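PDB 2CXX: probable GTP-binding protein EngB from Pyrococcus horikoshii, which binds guanine nucleotides, probably with magnesium as cofactor, and is thought to be needed for normal cell division and septation. Local coordinates for residues Val73-Glu77 against Phe117-Ile123; Asn82-Ala86 against Val181-Arg185; Val127-Asp133 against Val159-Ala165. All coordinates share one frame; numbering follows the deposited sequence.

Interaction 1: Val73-Glu77 against Phe117-Ile123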
loop_
_atom_site.group_PDB
_atom_site.type_symbol
_atom_site.label_atom_id
_atom_site.label_comp_id
_atom_site.label_asym_id
_atom_site.label_seq_id
_atom_site.Cartn_x
_atom_site.Cartn_y
_atom_site.Cartn_z
ATOM N N VAL A 73 -8.309 10.223 0.403
ATOM C CA VAL A 73 -9.208 10.026 1.561
ATOM C C VAL A 73 -10.654 10.160 1.120
ATOM O O VAL A 73 -11.509 9.315 1.444
ATOM C CB VAL A 73 -8.898 11.099 2.669
ATOM C CG1 VAL A 73 -10.091 11.194 3.604
ATOM C CG2 VAL A 73 -7.583 10.709 3.457
ATOM N N HIS A 74 -10.940 11.205 0.358
ATOM C CA HIS A 74 -12.292 11.441 -0.108
ATOM C C HIS A 74 -12.766 10.311 -1.050
ATOM O O HIS A 74 -13.849 9.802 -0.909
ATOM C CB HIS A 74 -12.387 12.825 -0.774
ATOM C CG HIS A 74 -13.802 13.270 -1.018
ATOM N ND1 HIS A 74 -14.735 13.339 -0.010
ATOM C CD2 HIS A 74 -14.477 13.530 -2.169
ATOM C CE1 HIS A 74 -15.925 13.612 -0.524
ATOM N NE2 HIS A 74 -15.796 13.732 -1.832
ATOM N N PHE A 75 -11.928 9.899 -1.977
ATOM C CA PHE A 75 -12.322 8.802 -2.851
ATOM C C PHE A 75 -12.609 7.531 -2.032
ATOM O O PHE A 75 -13.672 6.877 -2.167
ATOM C CB PHE A 75 -11.196 8.507 -3.836
ATOM C CG PHE A 75 -11.546 7.444 -4.820
ATOM C CD1 PHE A 75 -12.128 7.790 -6.051
ATOM C CD2 PHE A 75 -11.344 6.091 -4.497
ATOM C CE1 PHE A 75 -12.503 6.810 -6.942
ATOM C CE2 PHE A 75 -11.718 5.097 -5.388
ATOM C CZ PHE A 75 -12.304 5.455 -6.613
ATOM N N ILE A 76 -11.686 7.181 -1.145
ATOM C CA ILE A 76 -11.907 5.920 -0.377
ATOM C C ILE A 76 -13.112 6.020 0.571
ATOM O O ILE A 76 -13.901 5.070 0.718
ATOM C CB ILE A 76 -10.618 5.525 0.413
ATOM C CG1 ILE A 76 -9.487 5.298 -0.573
ATOM C CG2 ILE A 76 -10.874 4.280 1.263
ATOM C CD1 ILE A 76 -8.081 5.140 0.058
ATOM N N GLU A 77 -13.291 7.165 1.193
ATOM C CA GLU A 77 -14.481 7.325 2.038
ATOM C C GLU A 77 -15.725 7.194 1.164
ATOM O O GLU A 77 -16.651 6.468 1.517
ATOM C CB GLU A 77 -14.519 8.712 2.676
ATOM C CG GLU A 77 -13.654 8.821 3.922
ATOM C CD GLU A 77 -13.573 10.256 4.466
ATOM O OE1 GLU A 77 -13.191 10.384 5.644
ATOM O OE2 GLU A 77 -13.891 11.236 3.740
ATOM N N PHE A 117 -6.559 4.388 9.180
ATOM C CA PHE A 117 -7.692 5.018 8.526
ATOM C C PHE A 117 -8.532 3.914 7.830
ATOM O O PHE A 117 -9.775 3.881 7.958
ATOM C CB PHE A 117 -7.180 6.074 7.530
ATOM C CG PHE A 117 -8.185 6.478 6.462
ATOM C CD1 PHE A 117 -9.292 7.310 6.771
ATOM C CD2 PHE A 117 -8.016 6.059 5.148
ATOM C CE1 PHE A 117 -10.194 7.704 5.774
ATOM C CE2 PHE A 117 -8.885 6.433 4.153
ATOM C CZ PHE A 117 -9.988 7.266 4.436
ATOM N N LEU A 118 -7.877 3.016 7.107
ATOM C CA LEU A 118 -8.626 1.951 6.444
ATOM C C LEU A 118 -9.406 1.117 7.461
ATOM O O LEU A 118 -10.510 0.608 7.147
ATOM C CB LEU A 118 -7.688 1.031 5.659
ATOM C CG LEU A 118 -6.999 1.752 4.461
ATOM C CD1 LEU A 118 -5.919 0.890 3.851
ATOM C CD2 LEU A 118 -8.062 2.094 3.361
ATOM N N ARG A 119 -8.847 0.963 8.664
ATOM C CA ARG A 119 -9.540 0.153 9.693
ATOM C C ARG A 119 -10.795 0.870 10.163
ATOM O O ARG A 119 -11.820 0.222 10.363
ATOM C CB ARG A 119 -8.590 -0.152 10.871
ATOM C CG ARG A 119 -9.227 -1.036 12.048
ATOM C CD ARG A 119 -9.388 -2.502 11.588
ATOM N NE ARG A 119 -10.357 -3.263 12.406
ATOM C CZ ARG A 119 -10.032 -4.255 13.220
ATOM N NH1 ARG A 119 -8.752 -4.597 13.358
ATOM N NH2 ARG A 119 -10.999 -4.974 13.814
ATOM N N GLU A 120 -10.747 2.186 10.293
ATOM C CA GLU A 120 -11.948 2.968 10.656
ATOM C C GLU A 120 -12.997 2.815 9.591
ATOM O O GLU A 120 -14.164 2.936 9.886
ATOM C CB GLU A 120 -11.667 4.477 10.790
ATOM C CG GLU A 120 -10.865 4.848 12.014
ATOM C CD GLU A 120 -10.691 6.341 12.162
ATOM O OE1 GLU A 120 -11.435 7.105 11.490
ATOM O OE2 GLU A 120 -9.805 6.743 12.960
ATOM N N LEU A 121 -12.585 2.555 8.354
ATOM C CA LEU A 121 -13.554 2.390 7.259
ATOM C C LEU A 121 -14.017 0.955 6.993
ATOM O O LEU A 121 -14.783 0.725 6.068
ATOM C CB LEU A 121 -12.950 2.961 5.964
ATOM C CG LEU A 121 -13.250 4.448 5.748
ATOM C CD1 LEU A 121 -12.826 5.277 6.944
ATOM C CD2 LEU A 121 -12.500 4.920 4.496
ATOM N N ASP A 122 -13.537 0.024 7.797
ATOM C CA ASP A 122 -13.869 -1.414 7.751
ATOM C C ASP A 122 -13.461 -2.036 6.423
ATOM O O ASP A 122 -14.092 -2.954 5.919
ATOM C CB ASP A 122 -15.358 -1.680 8.070
ATOM C CG ASP A 122 -15.782 -1.119 9.434
ATOM O OD1 ASP A 122 -14.978 -1.138 10.414
ATOM O OD2 ASP A 122 -16.959 -0.743 9.574
ATOM N N ILE A 123 -12.356 -1.540 5.857
ATOM C CA ILE A 123 -11.888 -2.111 4.612
ATOM C C ILE A 123 -10.795 -3.142 4.880
ATOM O O ILE A 123 -9.756 -2.789 5.451
ATOM C CB ILE A 123 -11.323 -0.988 3.704
ATOM C CG1 ILE A 123 -12.482 -0.112 3.236
ATOM C CG2 ILE A 123 -10.527 -1.622 2.520
ATOM C CD1 ILE A 123 -12.017 1.173 2.457
#

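Interaction 2: Asn82-Ala86 against Val181-Arg185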
loop_
_atom_site.group_PDB
_atom_site.type_symbol
_atom_site.label_atom_id
_atom_site.label_comp_id
_atom_site.label_asym_id
_atom_site.label_seq_id
_atom_site.Cartn_x
_atom_site.Cartn_y
_atom_site.Cartn_z
ATOM N N ASN A 82 -17.860 0.011 -2.036
ATOM C CA ASN A 82 -17.573 -0.645 -3.305
ATOM C C ASN A 82 -16.123 -1.010 -3.460
ATOM O O ASN A 82 -15.641 -1.228 -4.579
ATOM C CB ASN A 82 -18.038 0.241 -4.481
ATOM C CG ASN A 82 -19.558 0.310 -4.564
ATOM O OD1 ASN A 82 -20.239 -0.692 -4.372
ATOM N ND2 ASN A 82 -20.091 1.507 -4.801
ATOM N N ILE A 83 -15.416 -1.074 -2.325
ATOM C CA ILE A 83 -14.033 -1.481 -2.322
ATOM C C ILE A 83 -13.957 -2.814 -1.583
ATOM O O ILE A 83 -14.257 -2.908 -0.380
ATOM C CB ILE A 83 -13.134 -0.427 -1.646
ATOM C CG1 ILE A 83 -13.034 0.820 -2.550
ATOM C CG2 ILE A 83 -11.737 -1.066 -1.414
ATOM C CD1 ILE A 83 -12.546 2.088 -1.830
ATOM N N ASP A 84 -13.565 -3.865 -2.281
ATOM C CA ASP A 84 -13.523 -5.168 -1.618
ATOM C C ASP A 84 -12.314 -5.471 -0.750
ATOM O O ASP A 84 -12.418 -6.226 0.238
ATOM C CB ASP A 84 -13.640 -6.256 -2.679
ATOM C CG ASP A 84 -14.934 -6.157 -3.451
ATOM O OD1 ASP A 84 -14.908 -5.597 -4.565
ATOM O OD2 ASP A 84 -16.000 -6.603 -2.900
ATOM N N VAL A 85 -11.161 -4.980 -1.165
ATOM C CA VAL A 85 -9.956 -5.175 -0.375
ATOM C C VAL A 85 -8.975 -4.085 -0.724
ATOM O O VAL A 85 -9.037 -3.528 -1.790
ATOM C CB VAL A 85 -9.351 -6.601 -0.644
ATOM C CG1 VAL A 85 -9.030 -6.729 -2.079
ATOM C CG2 VAL A 85 -8.105 -6.851 0.283
ATOM N N ALA A 86 -8.081 -3.740 0.204
ATOM C CA ALA A 86 -7.069 -2.731 -0.005
ATOM C C ALA A 86 -5.701 -3.366 0.173
ATOM O O ALA A 86 -5.488 -4.231 1.030
ATOM C CB ALA A 86 -7.238 -1.511 1.042
ATOM N N VAL A 181 -9.040 -13.089 0.460
ATOM C CA VAL A 181 -9.771 -12.056 1.201
ATOM C C VAL A 181 -11.052 -11.650 0.491
ATOM O O VAL A 181 -12.089 -11.504 1.147
ATOM C CB VAL A 181 -8.947 -10.773 1.433
ATOM C CG1 VAL A 181 -9.868 -9.672 2.062
ATOM C CG2 VAL A 181 -7.760 -11.096 2.316
ATOM N N ILE A 182 -10.996 -11.484 -0.833
ATOM C CA ILE A 182 -12.162 -11.103 -1.618
ATOM C C ILE A 182 -13.288 -12.138 -1.494
ATOM O O ILE A 182 -14.463 -11.782 -1.314
ATOM C CB ILE A 182 -11.824 -10.941 -3.119
ATOM C CG1 ILE A 182 -10.927 -9.722 -3.330
ATOM C CG2 ILE A 182 -13.096 -10.870 -3.927
ATOM C CD1 ILE A 182 -10.432 -9.536 -4.751
ATOM N N ARG A 183 -12.933 -13.411 -1.608
ATOM C CA ARG A 183 -13.939 -14.449 -1.480
ATOM C C ARG A 183 -14.469 -14.516 -0.052
ATOM O O ARG A 183 -15.679 -14.486 0.143
ATOM C CB ARG A 183 -13.371 -15.815 -1.827
ATOM C CG ARG A 183 -13.126 -16.100 -3.301
ATOM C CD ARG A 183 -12.794 -17.599 -3.426
ATOM N NE ARG A 183 -11.989 -17.957 -2.260
ATOM C CZ ARG A 183 -11.654 -19.184 -1.879
ATOM N NH1 ARG A 183 -12.052 -20.261 -2.575
ATOM N NH2 ARG A 183 -10.906 -19.323 -0.783
ATOM N N GLU A 184 -13.570 -14.630 0.934
ATOM C CA GLU A 184 -13.977 -14.720 2.340
ATOM C C GLU A 184 -14.948 -13.601 2.667
ATOM O O GLU A 184 -15.899 -13.813 3.431
ATOM C CB GLU A 184 -12.777 -14.664 3.302
ATOM C CG GLU A 184 -11.894 -13.479 3.055
ATOM C CD GLU A 184 -11.370 -12.828 4.302
ATOM O OE1 GLU A 184 -10.408 -13.365 4.922
ATOM O OE2 GLU A 184 -11.923 -11.759 4.652
ATOM N N ARG A 185 -14.730 -12.430 2.056
ATOM C CA ARG A 185 -15.593 -11.246 2.240
ATOM C C ARG A 185 -17.018 -11.635 1.851
ATOM O O ARG A 185 -17.925 -11.506 2.696
ATOM C CB ARG A 185 -15.147 -10.074 1.327
ATOM C CG ARG A 185 -14.438 -8.844 1.976
ATOM C CD ARG A 185 -15.400 -7.693 2.326
ATOM N NE ARG A 185 -14.939 -6.346 1.940
ATOM C CZ ARG A 185 -15.468 -5.212 2.416
ATOM N NH1 ARG A 185 -16.455 -5.262 3.278
ATOM N NH2 ARG A 185 -15.021 -4.027 2.046
#

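Interaction 3: Val127-Asp133 against Val159-Ala165. With GDP (guanosine-5'-diphosphate), chain D.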
loop_
_atom_site.group_PDB
_atom_site.type_symbol
_atom_site.label_atom_id
_atom_site.label_comp_id
_atom_site.label_asym_id
_atom_site.label_seq_id
_atom_site.Cartn_x
_atom_site.Cartn_y
_atom_site.Cartn_z
ATOM N N VAL A 127 -1.093 -5.851 3.892
ATOM C CA VAL A 127 0.094 -5.029 3.785
ATOM C C VAL A 127 1.127 -5.802 2.999
ATOM O O VAL A 127 1.599 -6.839 3.473
ATOM C CB VAL A 127 0.687 -4.708 5.194
ATOM C CG1 VAL A 127 2.013 -3.905 5.057
ATOM C CG2 VAL A 127 -0.358 -3.949 6.016
ATOM N N ALA A 128 1.493 -5.311 1.811
ATOM C CA ALA A 128 2.544 -5.950 1.002
ATOM C C ALA A 128 3.873 -5.357 1.528
ATOM O O ALA A 128 4.139 -4.181 1.342
ATOM C CB ALA A 128 2.373 -5.587 -0.488
ATOM N N VAL A 129 4.690 -6.164 2.195
ATOM C CA VAL A 129 5.949 -5.682 2.748
ATOM C C VAL A 129 7.013 -5.906 1.659
ATOM O O VAL A 129 7.629 -6.964 1.541
ATOM C CB VAL A 129 6.259 -6.409 4.059
ATOM C CG1 VAL A 129 7.565 -5.818 4.635
ATOM C CG2 VAL A 129 5.049 -6.202 5.069
ATOM N N ASN A 130 7.233 -4.862 0.881
ATOM C CA ASN A 130 8.078 -4.948 -0.286
ATOM C C ASN A 130 9.541 -4.703 0.015
ATOM O O ASN A 130 9.903 -4.207 1.086
ATOM C CB ASN A 130 7.569 -3.959 -1.351
ATOM C CG ASN A 130 8.131 -4.252 -2.748
ATOM O OD1 ASN A 130 8.312 -5.406 -3.100
ATOM N ND2 ASN A 130 8.364 -3.219 -3.557
ATOM N N LYS A 131 10.348 -5.087 -0.956
ATOM C CA LYS A 131 11.819 -4.967 -0.931
ATOM C C LYS A 131 12.410 -5.970 0.040
ATOM O O LYS A 131 13.421 -5.735 0.710
ATOM C CB LYS A 131 12.267 -3.553 -0.581
ATOM C CG LYS A 131 11.588 -2.497 -1.522
ATOM C CD LYS A 131 12.327 -1.161 -1.501
ATOM C CE LYS A 131 11.658 -0.059 -2.388
ATOM N NZ LYS A 131 12.301 1.280 -2.077
ATOM N N LEU A 132 11.782 -7.131 0.071
ATOM C CA LEU A 132 12.246 -8.155 0.980
ATOM C C LEU A 132 13.737 -8.490 0.814
ATOM O O LEU A 132 14.440 -8.879 1.776
ATOM C CB LEU A 132 11.405 -9.403 0.746
ATOM C CG LEU A 132 11.739 -10.650 1.537
ATOM C CD1 LEU A 132 11.791 -10.297 3.028
ATOM C CD2 LEU A 132 10.666 -11.713 1.241
ATOM N N ASP A 133 14.220 -8.327 -0.416
ATOM C CA ASP A 133 15.608 -8.614 -0.734
ATOM C C ASP A 133 16.600 -7.685 -0.000
ATOM O O ASP A 133 17.798 -7.965 0.060
ATOM C CB ASP A 133 15.767 -8.525 -2.264
ATOM C CG ASP A 133 15.292 -7.201 -2.823
ATOM O OD1 ASP A 133 14.063 -6.961 -2.854
ATOM O OD2 ASP A 133 16.149 -6.406 -3.257
ATOM N N VAL A 159 -2.326 -10.526 7.507
ATOM C CA VAL A 159 -2.206 -9.149 7.053
ATOM C C VAL A 159 -0.933 -8.826 6.314
ATOM O O VAL A 159 -0.981 -8.267 5.200
ATOM C CB VAL A 159 -2.321 -8.180 8.237
ATOM C CG1 VAL A 159 -2.171 -6.721 7.757
ATOM C CG2 VAL A 159 -3.678 -8.366 8.907
ATOM N N PHE A 160 0.186 -9.206 6.916
ATOM C CA PHE A 160 1.523 -8.883 6.383
ATOM C C PHE A 160 2.131 -9.926 5.472
ATOM O O PHE A 160 2.482 -11.019 5.904
ATOM C CB PHE A 160 2.492 -8.588 7.542
ATOM C CG PHE A 160 2.118 -7.376 8.311
ATOM C CD1 PHE A 160 1.347 -7.498 9.443
ATOM C CD2 PHE A 160 2.561 -6.105 7.895
ATOM C CE1 PHE A 160 1.019 -6.380 10.178
ATOM C CE2 PHE A 160 2.247 -4.960 8.625
ATOM C CZ PHE A 160 1.471 -5.119 9.782
ATOM N N ILE A 161 2.263 -9.581 4.188
ATOM C CA ILE A 161 2.837 -10.514 3.226
ATOM C C ILE A 161 4.138 -9.953 2.654
ATOM O O ILE A 161 4.130 -8.986 1.861
ATOM C CB ILE A 161 1.880 -10.747 2.010
ATOM C CG1 ILE A 161 0.477 -11.115 2.504
ATOM C CG2 ILE A 161 2.458 -11.834 1.091
ATOM C CD1 ILE A 161 0.360 -12.413 3.215
ATOM N N PRO A 162 5.276 -10.508 3.076
ATOM C CA PRO A 162 6.515 -9.973 2.509
ATOM C C PRO A 162 6.729 -10.441 1.050
ATOM O O PRO A 162 6.487 -11.600 0.679
ATOM C CB PRO A 162 7.580 -10.469 3.484
ATOM C CG PRO A 162 7.012 -11.733 4.025
ATOM C CD PRO A 162 5.528 -11.530 4.117
ATOM N N ILE A 163 7.171 -9.513 0.198
ATOM C CA ILE A 163 7.401 -9.839 -1.223
ATOM C C ILE A 163 8.625 -9.058 -1.738
ATOM O O ILE A 163 9.147 -8.164 -1.056
ATOM C CB ILE A 163 6.200 -9.341 -2.105
ATOM C CG1 ILE A 163 5.963 -7.855 -1.773
ATOM C CG2 ILE A 163 4.876 -10.054 -1.746
ATOM C CD1 ILE A 163 5.022 -7.149 -2.691
ATOM N N SER A 164 9.091 -9.439 -2.924
ATOM C CA SER A 164 10.058 -8.606 -3.648
ATOM C C SER A 164 9.420 -8.408 -5.022
ATOM O O SER A 164 9.420 -9.318 -5.829
ATOM C CB SER A 164 11.436 -9.231 -3.868
ATOM O OG SER A 164 12.186 -8.374 -4.736
ATOM N N ALA A 165 8.858 -7.219 -5.268
ATOM C CA ALA A 165 8.253 -6.906 -6.543
ATOM C C ALA A 165 9.349 -6.892 -7.618
ATOM O O ALA A 165 9.061 -7.150 -8.819
ATOM C CB ALA A 165 7.570 -5.512 -6.496
HETATM P PB GDP D . 6.310 3.589 -6.610
HETATM O O1B GDP D . 6.711 5.025 -6.556
HETATM O O2B GDP D . 5.919 3.064 -5.171
HETATM O O3B GDP D . 5.455 3.134 -7.774
HETATM O O3A GDP D . 7.676 2.817 -6.856
HETATM P PA GDP D . 8.407 2.065 -8.061
HETATM O O1A GDP D . 7.656 0.845 -8.422
HETATM O O2A GDP D . 8.581 3.037 -9.286
HETATM O "O5'" GDP D . 9.776 1.541 -7.410
HETATM C "C5'" GDP D . 10.525 2.596 -6.886
HETATM C "C4'" GDP D . 11.987 2.162 -6.718
HETATM O "O4'" GDP D . 12.059 0.942 -5.856
HETATM C "C3'" GDP D . 12.709 1.729 -7.947
HETATM O "O3'" GDP D . 14.044 2.123 -8.289
HETATM C "C2'" GDP D . 12.387 0.224 -8.072
HETATM O "O2'" GDP D . 13.456 -0.445 -8.842
HETATM C "C1'" GDP D . 12.664 -0.166 -6.618
HETATM N N9 GDP D . 11.999 -1.402 -6.180
HETATM C C8 GDP D . 10.647 -1.780 -6.341
HETATM N N7 GDP D . 10.448 -2.932 -5.799
HETATM C C5 GDP D . 11.624 -3.381 -5.258
HETATM C C6 GDP D . 12.032 -4.549 -4.542
HETATM O O6 GDP D . 11.274 -5.434 -4.294
HETATM N N1 GDP D . 13.354 -4.658 -4.124
HETATM C C2 GDP D . 14.257 -3.670 -4.399
HETATM N N2 GDP D . 15.554 -3.829 -3.970
HETATM N N3 GDP D . 13.906 -2.578 -5.062
HETATM C C4 GDP D . 12.610 -2.402 -5.503
#

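Interaction 1: Val73-Glu77 against Phe117-Ile123
Val73 and Phe117 pair at one end of the contact, where helix 62-79 runs beside the last turn of helix 110-120, with CA atoms 8.7 Å apart; the backbones close to 7.2 Å between Glu77 CA and Leu121 CA. Helix 110-120 ends here in a Schellman motif: Asp122 takes a positive phi of 62°, and the bonds from Ile123 N to Leu118 O and from Asp122 N to Arg119 O turn Ile123 back toward the neighbouring helix.

Ile76 carries much of the contact. With CG2 anti to the backbone N, this short branch is held out among four side chains: Ile123 CD1 lies 3.5 Å from Ile76 CG2, Leu121 CD2 reaches it at 3.7 Å, Leu118 CD2 sits a little farther off, and the Phe117 ring comes to it obliquely through CE2. Beta-branching suits the place, setting this methyl directly on CB, in the groove between the helices. The Phe117 ring, its CG anti to the backbone N (chi1 161°), turns an edge to Glu77 CG, 4.0 Å from Phe117 CZ, and Val73 CG1 also touches CZ. Glu77 lends its aliphatic stem to the apolar layer, then carries the carboxylate past the ring toward solvent, OE1 near Phe117 CE1 and the planes 50° apart.

Leu118 and Ile123 also rest on Ala86 of strand 85-91. This is helix-to-helix packing over one face of the central sheet, as in the alpha/beta fold of P-loop GTPases.

Interaction 2: Asn82-Ala86 against Val181-Arg185
Val85 meets Val181 and Ile182 where the C-terminal helix 171-184 packs on the start of strand 85-91, a helix-on-sheet contact of the P-loop GTPase fold. Val85 stands with CG1 between its backbone N and carbonyl carbon (chi1 59°) and CG2 anti to the N, and the two methyls are divided between the two helix residues. Val85 CG2 lies 3.8 Å from Val181 CG1, the side chains crossing obliquely, whereas Val85 CG1 meets Ile182 CG1 at the same 3.8 Å with the chains at about a right angle. Branched aliphatic residues suit a sheet surface of this kind, since they present broad, rigid flanks to the helix. The apolar patch is widened by Ile4 of strand 3-8 and Ile126 of strand 125-130, which flank Val85 in the sheet.

Asp84 sits where the backbones come closest, its CB near Ile182 CG1. Its carboxylate is directed to strand 3-8, where Asp84 OD1 accepts from Thr3 N.

Arg185, the last modelled residue, reaches across to the loop leading into strand 85-91 on a chain bent at chi2 and chi3. Its long aliphatic part passes Asp84 O, and the guanidinium then presents its edge to two successive carbonyls. Arg185 NH2 gives only a weak bond to Ile83 O, bent to 127°. Arg185 NE bonds Asp84 O at 3.0 Å and almost straight, at 169°, the oxygen lying practically in the guanidinium plane.

Interaction 3: Val127-Asp133 against Val159-Ala165
Val127 N donates to Val159 O at 2.7 Å, opening a parallel ladder between strands 125-130 and 160-162, whose segments run 29° apart. Ile161 straddles the ladder: its N donates to Val127 O, and its O accepts from Val129 N. Ile163 N continues it to Val129 O at 2.9 Å.

On the side of the sheet that carries Val127, Val129 and Phe160, the Phe160 ring lies alongside Val127, with Phe160 CD2 3.6 Å from Val127 CB. Val129 CG2 abuts the ring edge, and Val159 CG1 lies over one ring face, toward its rim. Farther along, Pro162 CB rests against Leu132 CD2, the compact, puckered ring beside the branched chain, both pointing the same way. On the other side Ile163 supplies the bump: its CG1 lies between the backbone N and carbonyl carbon (chi1 52°), bringing CD1 over Ala128 CB, whose small methyl leaves the hollow.

Beyond the strands, the two loops cradle the guanine. Asn130 belongs to the NKxD motif, and its OD1 takes Ala165 N at 2.9 Å in the carbonyl plane, tying the end of strand 125-130 to the loop after strand 160-162; Leu132 N to Ile163 O adds a backbone bond. Asp133 matches the base's donor edge, with OD1 taking GDP N1 at 2.7 Å and OD2 taking GDP N2 at 2.7 Å. Ser164 OG, which accepts from Phe167 N, lies 3.1 Å from GDP O6. The extended Lys131 stem runs alongside the purine, and its NZ forms a salt bridge with Asp91.

Strand 160-162 is outermost here; helix 138-149 packs on Phe160, whereas helices 14-22 and 171-184 cover Ala128 and Ile163.

Overall arrangement
All three contacts are built on or over one sheet: interaction 3 lies within it, interaction 2 sets a helix on it, and interaction 1 joins two helices over it. Interaction 3 is the most buried, held by backbone bonds and ending in the nucleotide pocket. Interactions 1 and 2 are only partly buried: the first is almost wholly apolar, while the second adds bonds to carbonyls from an exposed arginine at the end of the modelled chain. These two touch, since Ala86 CB lies 3.6 Å from Ile123 CG2 and Ile76 meets Ile83. Interaction 3 stands apart, its centre about 22 Å from that of interaction 1, yet neighbouring strands 85-91 and 125-130 link it to interaction 2.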